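Glycosyl hydrolase (Streptomyces cattleya, PDB 7LR8) probably hydrolyses the beta-1,4 linkage between mannose and N-acetylglucosamine of the N-glycan core, as a family 5 glycoside hydrolase. Local coordinates at residues Ala136-Val150 with Met180-Leu192. The protein carries 1 engineered substitution. Sequence-based numbering, arbitrary orientation.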
loop_
_atom_site.group_PDB
_atom_site.type_symbol
_atom_site.label_atom_id
_atom_site.label_comp_id
_atom_site.label_asym_id
_atom_site.label_seq_id
_atom_site.Cartn_x
_atom_site.Cartn_y
_atom_site.Cartn_z
ATOM N N ALA B 136 13.561 -13.486 -11.652
ATOM C CA ALA B 136 13.926 -14.696 -12.377
ATOM C C ALA B 136 15.431 -14.790 -12.585
ATOM O O ALA B 136 16.014 -15.862 -12.405
ATOM C CB ALA B 136 13.192 -14.748 -13.717
ATOM N N ALA B 137 16.082 -13.682 -12.976
ATOM C CA ALA B 137 17.522 -13.728 -13.204
ATOM C C ALA B 137 18.280 -14.031 -11.917
ATOM O O ALA B 137 19.304 -14.730 -11.933
ATOM C CB ALA B 137 18.001 -12.400 -13.819
ATOM N N ALA B 138 17.804 -13.491 -10.790
ATOM C CA ALA B 138 18.488 -13.686 -9.519
ATOM C C ALA B 138 18.382 -15.118 -9.023
ATOM O O ALA B 138 19.223 -15.553 -8.225
ATOM C CB ALA B 138 17.897 -12.750 -8.462
ATOM N N LEU B 139 17.372 -15.849 -9.473
ATOM C CA LEU B 139 17.158 -17.221 -9.037
ATOM C C LEU B 139 17.576 -18.244 -10.084
ATOM O O LEU B 139 17.549 -19.445 -9.802
ATOM C CB LEU B 139 15.687 -17.417 -8.655
ATOM C CG LEU B 139 15.187 -16.556 -7.490
ATOM C CD1 LEU B 139 13.736 -16.848 -7.218
ATOM C CD2 LEU B 139 16.029 -16.765 -6.227
ATOM N N ALA B 140 18.043 -17.789 -11.252
ATOM C CA ALA B 140 18.286 -18.698 -12.371
ATOM C C ALA B 140 19.398 -19.700 -12.085
ATOM O O ALA B 140 19.375 -20.815 -12.623
ATOM C CB ALA B 140 18.610 -17.900 -13.636
ATOM N N ASP B 141 20.372 -19.333 -11.244
ATOM C CA ASP B 141 21.478 -20.233 -10.921
ATOM C C ASP B 141 21.118 -21.256 -9.850
ATOM O O ASP B 141 21.975 -22.071 -9.488
ATOM C CB ASP B 141 22.731 -19.442 -10.498
ATOM C CG ASP B 141 22.535 -18.614 -9.222
ATOM O OD1 ASP B 141 21.380 -18.384 -8.800
ATOM O OD2 ASP B 141 23.558 -18.157 -8.652
ATOM N N ARG B 142 19.876 -21.247 -9.361
ATOM C CA ARG B 142 19.430 -22.208 -8.347
ATOM C C ARG B 142 18.819 -23.421 -9.028
ATOM O O ARG B 142 17.778 -23.282 -9.689
ATOM C CB ARG B 142 18.400 -21.579 -7.419
ATOM C CG ARG B 142 18.937 -21.104 -6.091
ATOM C CD ARG B 142 19.823 -19.910 -6.274
ATOM N NE ARG B 142 20.400 -19.441 -5.016
ATOM C CZ ARG B 142 21.022 -18.273 -4.868
ATOM N NH1 ARG B 142 21.187 -17.459 -5.910
ATOM N NH2 ARG B 142 21.498 -17.918 -3.684
ATOM N N PRO B 143 19.397 -24.616 -8.892
ATOM C CA PRO B 143 18.812 -25.787 -9.569
ATOM C C PRO B 143 17.402 -26.109 -9.111
ATOM O O PRO B 143 16.653 -26.742 -9.868
ATOM C CB PRO B 143 19.790 -26.920 -9.229
ATOM C CG PRO B 143 20.570 -26.431 -8.052
ATOM C CD PRO B 143 20.645 -24.945 -8.183
ATOM N N ASN B 144 16.998 -25.675 -7.919
ATOM C CA ASN B 144 15.660 -25.985 -7.433
ATOM C C ASN B 144 14.647 -24.895 -7.765
ATOM O O ASN B 144 13.485 -25.010 -7.367
ATOM C CB ASN B 144 15.683 -26.215 -5.921
ATOM C CG ASN B 144 15.914 -24.939 -5.151
ATOM O OD1 ASN B 144 16.842 -24.178 -5.444
ATOM N ND2 ASN B 144 15.037 -24.663 -4.189
ATOM N N PHE B 145 15.051 -23.846 -8.474
ATOM C CA PHE B 145 14.116 -22.820 -8.928
ATOM C C PHE B 145 13.316 -23.352 -10.111
ATOM O O PHE B 145 13.876 -23.632 -11.178
ATOM C CB PHE B 145 14.886 -21.550 -9.296
ATOM C CG PHE B 145 14.050 -20.462 -9.906
ATOM C CD1 PHE B 145 12.938 -19.952 -9.243
ATOM C CD2 PHE B 145 14.405 -19.913 -11.131
ATOM C CE1 PHE B 145 12.188 -18.919 -9.806
ATOM C CE2 PHE B 145 13.654 -18.886 -11.701
ATOM C CZ PHE B 145 12.552 -18.383 -11.037
ATOM N N LEU B 146 12.007 -23.495 -9.917
ATOM C CA LEU B 146 11.135 -24.013 -10.964
ATOM C C LEU B 146 10.884 -22.965 -12.034
ATOM O O LEU B 146 10.935 -23.264 -13.230
ATOM C CB LEU B 146 9.800 -24.468 -10.367
ATOM C CG LEU B 146 9.773 -25.694 -9.465
ATOM C CD1 LEU B 146 8.416 -25.785 -8.767
ATOM C CD2 LEU B 146 10.051 -26.934 -10.288
ATOM N N GLY B 147 10.584 -21.741 -11.618
ATOM C CA GLY B 147 10.240 -20.679 -12.537
ATOM C C GLY B 147 9.308 -19.711 -11.837
ATOM O O GLY B 147 9.119 -19.779 -10.626
ATOM N N MET B 148 8.723 -18.822 -12.634
ATOM C CA MET B 148 7.851 -17.763 -12.138
ATOM C C MET B 148 6.396 -18.033 -12.487
ATOM O O MET B 148 6.091 -18.534 -13.572
ATOM C CB MET B 148 8.225 -16.402 -12.742
ATOM C CG MET B 148 9.659 -15.974 -12.591
ATOM S SD MET B 148 10.099 -15.648 -10.888
ATOM C CE MET B 148 8.972 -14.343 -10.439
ATOM N N THR B 149 5.499 -17.658 -11.573
ATOM C CA THR B 149 4.102 -17.405 -11.892
ATOM C C THR B 149 3.917 -15.894 -11.884
ATOM O O THR B 149 4.414 -15.223 -10.978
ATOM C CB THR B 149 3.178 -18.082 -10.871
ATOM O OG1 THR B 149 3.358 -19.505 -10.937
ATOM C CG2 THR B 149 1.714 -17.761 -11.152
ATOM N N VAL B 150 3.246 -15.353 -12.908
ATOM C CA VAL B 150 3.213 -13.896 -13.073
ATOM C C VAL B 150 2.731 -13.212 -11.794
ATOM O O VAL B 150 3.368 -12.272 -11.300
ATOM C CB VAL B 150 2.355 -13.506 -14.290
ATOM C CG1 VAL B 150 2.067 -11.996 -14.275
ATOM C CG2 VAL B 150 3.069 -13.911 -15.577
ATOM N N MET B 180 4.622 -10.027 -19.718
ATOM C CA MET B 180 5.123 -10.475 -18.421
ATOM C C MET B 180 5.915 -11.767 -18.556
ATOM O O MET B 180 7.010 -11.898 -17.995
ATOM C CB MET B 180 3.970 -10.655 -17.433
ATOM C CG MET B 180 3.232 -9.354 -17.078
ATOM S SD MET B 180 4.322 -8.097 -16.340
ATOM C CE MET B 180 4.542 -7.004 -17.731
ATOM N N LEU B 181 5.379 -12.735 -19.306
ATOM C CA LEU B 181 6.050 -14.028 -19.415
ATOM C C LEU B 181 7.333 -13.949 -20.238
ATOM O O LEU B 181 8.299 -14.667 -19.940
ATOM C CB LEU B 181 5.095 -15.057 -20.007
ATOM C CG LEU B 181 4.039 -15.474 -18.980
ATOM C CD1 LEU B 181 2.821 -16.007 -19.685
ATOM C CD2 LEU B 181 4.610 -16.520 -17.995
ATOM N N ASP B 182 7.374 -13.098 -21.270
ATOM C CA ASP B 182 8.628 -12.887 -21.986
ATOM C C ASP B 182 9.700 -12.345 -21.045
ATOM O O ASP B 182 10.870 -12.725 -21.145
ATOM C CB ASP B 182 8.429 -11.930 -23.165
ATOM C CG ASP B 182 7.662 -12.553 -24.325
ATOM O OD1 ASP B 182 7.486 -13.789 -24.356
ATOM O OD2 ASP B 182 7.229 -11.789 -25.218
ATOM N N ALA B 183 9.314 -11.463 -20.118
ATOM C CA ALA B 183 10.275 -10.943 -19.151
ATOM C C ALA B 183 10.782 -12.044 -18.229
ATOM O O ALA B 183 11.986 -12.121 -17.952
ATOM C CB ALA B 183 9.650 -9.814 -18.338
ATOM N N CYS B 184 9.886 -12.920 -17.773
ATOM C CA CYS B 184 10.316 -14.061 -16.973
ATOM C C CYS B 184 11.297 -14.923 -17.746
ATOM O O CYS B 184 12.306 -15.379 -17.197
ATOM C CB CYS B 184 9.113 -14.905 -16.551
ATOM S SG CYS B 184 7.916 -14.087 -15.467
ATOM N N GLU B 185 11.009 -15.158 -19.030
ATOM C CA GLU B 185 11.864 -16.007 -19.850
ATOM C C GLU B 185 13.230 -15.362 -20.091
ATOM O O GLU B 185 14.253 -16.055 -20.068
ATOM C CB GLU B 185 11.155 -16.308 -21.171
ATOM C CG GLU B 185 11.956 -17.161 -22.127
ATOM C CD GLU B 185 12.035 -18.609 -21.698
ATOM O OE1 GLU B 185 11.148 -19.079 -20.946
ATOM O OE2 GLU B 185 12.990 -19.284 -22.140
ATOM N N ARG B 186 13.277 -14.038 -20.311
ATOM C CA ARG B 186 14.572 -13.370 -20.427
ATOM C C ARG B 186 15.382 -13.518 -19.144
ATOM O O ARG B 186 16.606 -13.699 -19.192
ATOM C CB ARG B 186 14.377 -11.892 -20.776
ATOM C CG ARG B 186 13.804 -11.676 -22.161
ATOM C CD ARG B 186 14.052 -10.259 -22.670
ATOM N NE ARG B 186 13.500 -9.222 -21.800
ATOM C CZ ARG B 186 12.218 -8.896 -21.740
ATOM N NH1 ARG B 186 11.331 -9.544 -22.482
ATOM N NH2 ARG B 186 11.820 -7.932 -20.922
ATOM N N GLY B 187 14.716 -13.466 -17.987
ATOM C CA GLY B 187 15.439 -13.577 -16.729
ATOM C C GLY B 187 15.936 -14.986 -16.458
ATOM O O GLY B 187 17.040 -15.177 -15.941
ATOM N N ALA B 188 15.119 -15.988 -16.761
ATOM C CA ALA B 188 15.469 -17.384 -16.498
ATOM C C ALA B 188 15.074 -18.230 -17.697
ATOM O O ALA B 188 14.029 -18.897 -17.698
ATOM C CB ALA B 188 14.793 -17.885 -15.216
ATOM N N PRO B 189 15.911 -18.257 -18.733
ATOM C CA PRO B 189 15.556 -19.004 -19.941
ATOM C C PRO B 189 15.381 -20.482 -19.635
ATOM O O PRO B 189 16.138 -21.072 -18.861
ATOM C CB PRO B 189 16.750 -18.758 -20.875
ATOM C CG PRO B 189 17.348 -17.465 -20.393
ATOM C CD PRO B 189 17.165 -17.496 -18.899
ATOM N N GLY B 190 14.343 -21.070 -20.220
ATOM C CA GLY B 190 14.160 -22.499 -20.137
ATOM C C GLY B 190 13.443 -22.988 -18.898
ATOM O O GLY B 190 13.185 -24.191 -18.795
ATOM N N ARG B 191 13.095 -22.097 -17.972
ATOM C CA ARG B 191 12.407 -22.500 -16.757
ATOM C C ARG B 191 10.893 -22.456 -16.976
ATOM O O ARG B 191 10.399 -22.081 -18.044
ATOM C CB ARG B 191 12.846 -21.619 -15.587
ATOM C CG ARG B 191 13.870 -22.264 -14.650
ATOM C CD ARG B 191 15.015 -22.919 -15.411
ATOM N NE ARG B 191 15.804 -21.954 -16.169
ATOM C CZ ARG B 191 16.889 -21.345 -15.703
ATOM N NH1 ARG B 191 17.559 -20.487 -16.470
ATOM N NH2 ARG B 191 17.307 -21.595 -14.469
ATOM N N LEU B 192 10.144 -22.851 -15.948
ATOM C CA LEU B 192 8.701 -23.082 -16.055
ATOM C C LEU B 192 7.968 -21.798 -15.693
ATOM O O LEU B 192 7.736 -21.520 -14.517
ATOM C CB LEU B 192 8.283 -24.231 -15.142
ATOM C CG LEU B 192 6.824 -24.693 -15.198
ATOM C CD1 LEU B 192 6.604 -25.474 -16.478
ATOM C CD2 LEU B 192 6.441 -25.535 -13.975
#
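Leu192 N bonds to Leu146 O (2.9 Å, 164° at the hydrogen) in the carbonyl plane, bringing the chain alongside strand 145-152 before strand 194-196 begins. In the modelled conformer of Arg191, NE and NH1 both grip Pro189 O side-on and fix the guanidinium within its own loop, while NH2 alone reaches across to Ala140 O (2.9 Å), just past helix 122-139, on a lone pair and almost exactly in the guanidinium plane. Ala188 CB lies against one face of that guanidinium, toward its rim, and also meets the edge of the Phe145 ring at CE2 (3.8 Å). Where the helices touch, Gly187 O accepts a CA-H contact from Ala137 (CA to O 3.1 Å); a CB on Gly187 would collide with Ala136 CB. Further along helix 170-187, toward its start, Cys184 SG packs on Met148 CB at 3.6 Å. With CG1 anti to its backbone N (chi1 167°), Val150 sets both methyls against Met180 CB, and CG2 also reaches Leu181 CG (3.9 Å). With an alanine here both methyls go, which is likely to leave a gap against Met180 CB and Leu181 CG. Helix 170-187 thus packs over its preceding strand in a beta-alpha-beta crossover of the (beta/alpha)8 barrel characteristic of GH5 enzymes.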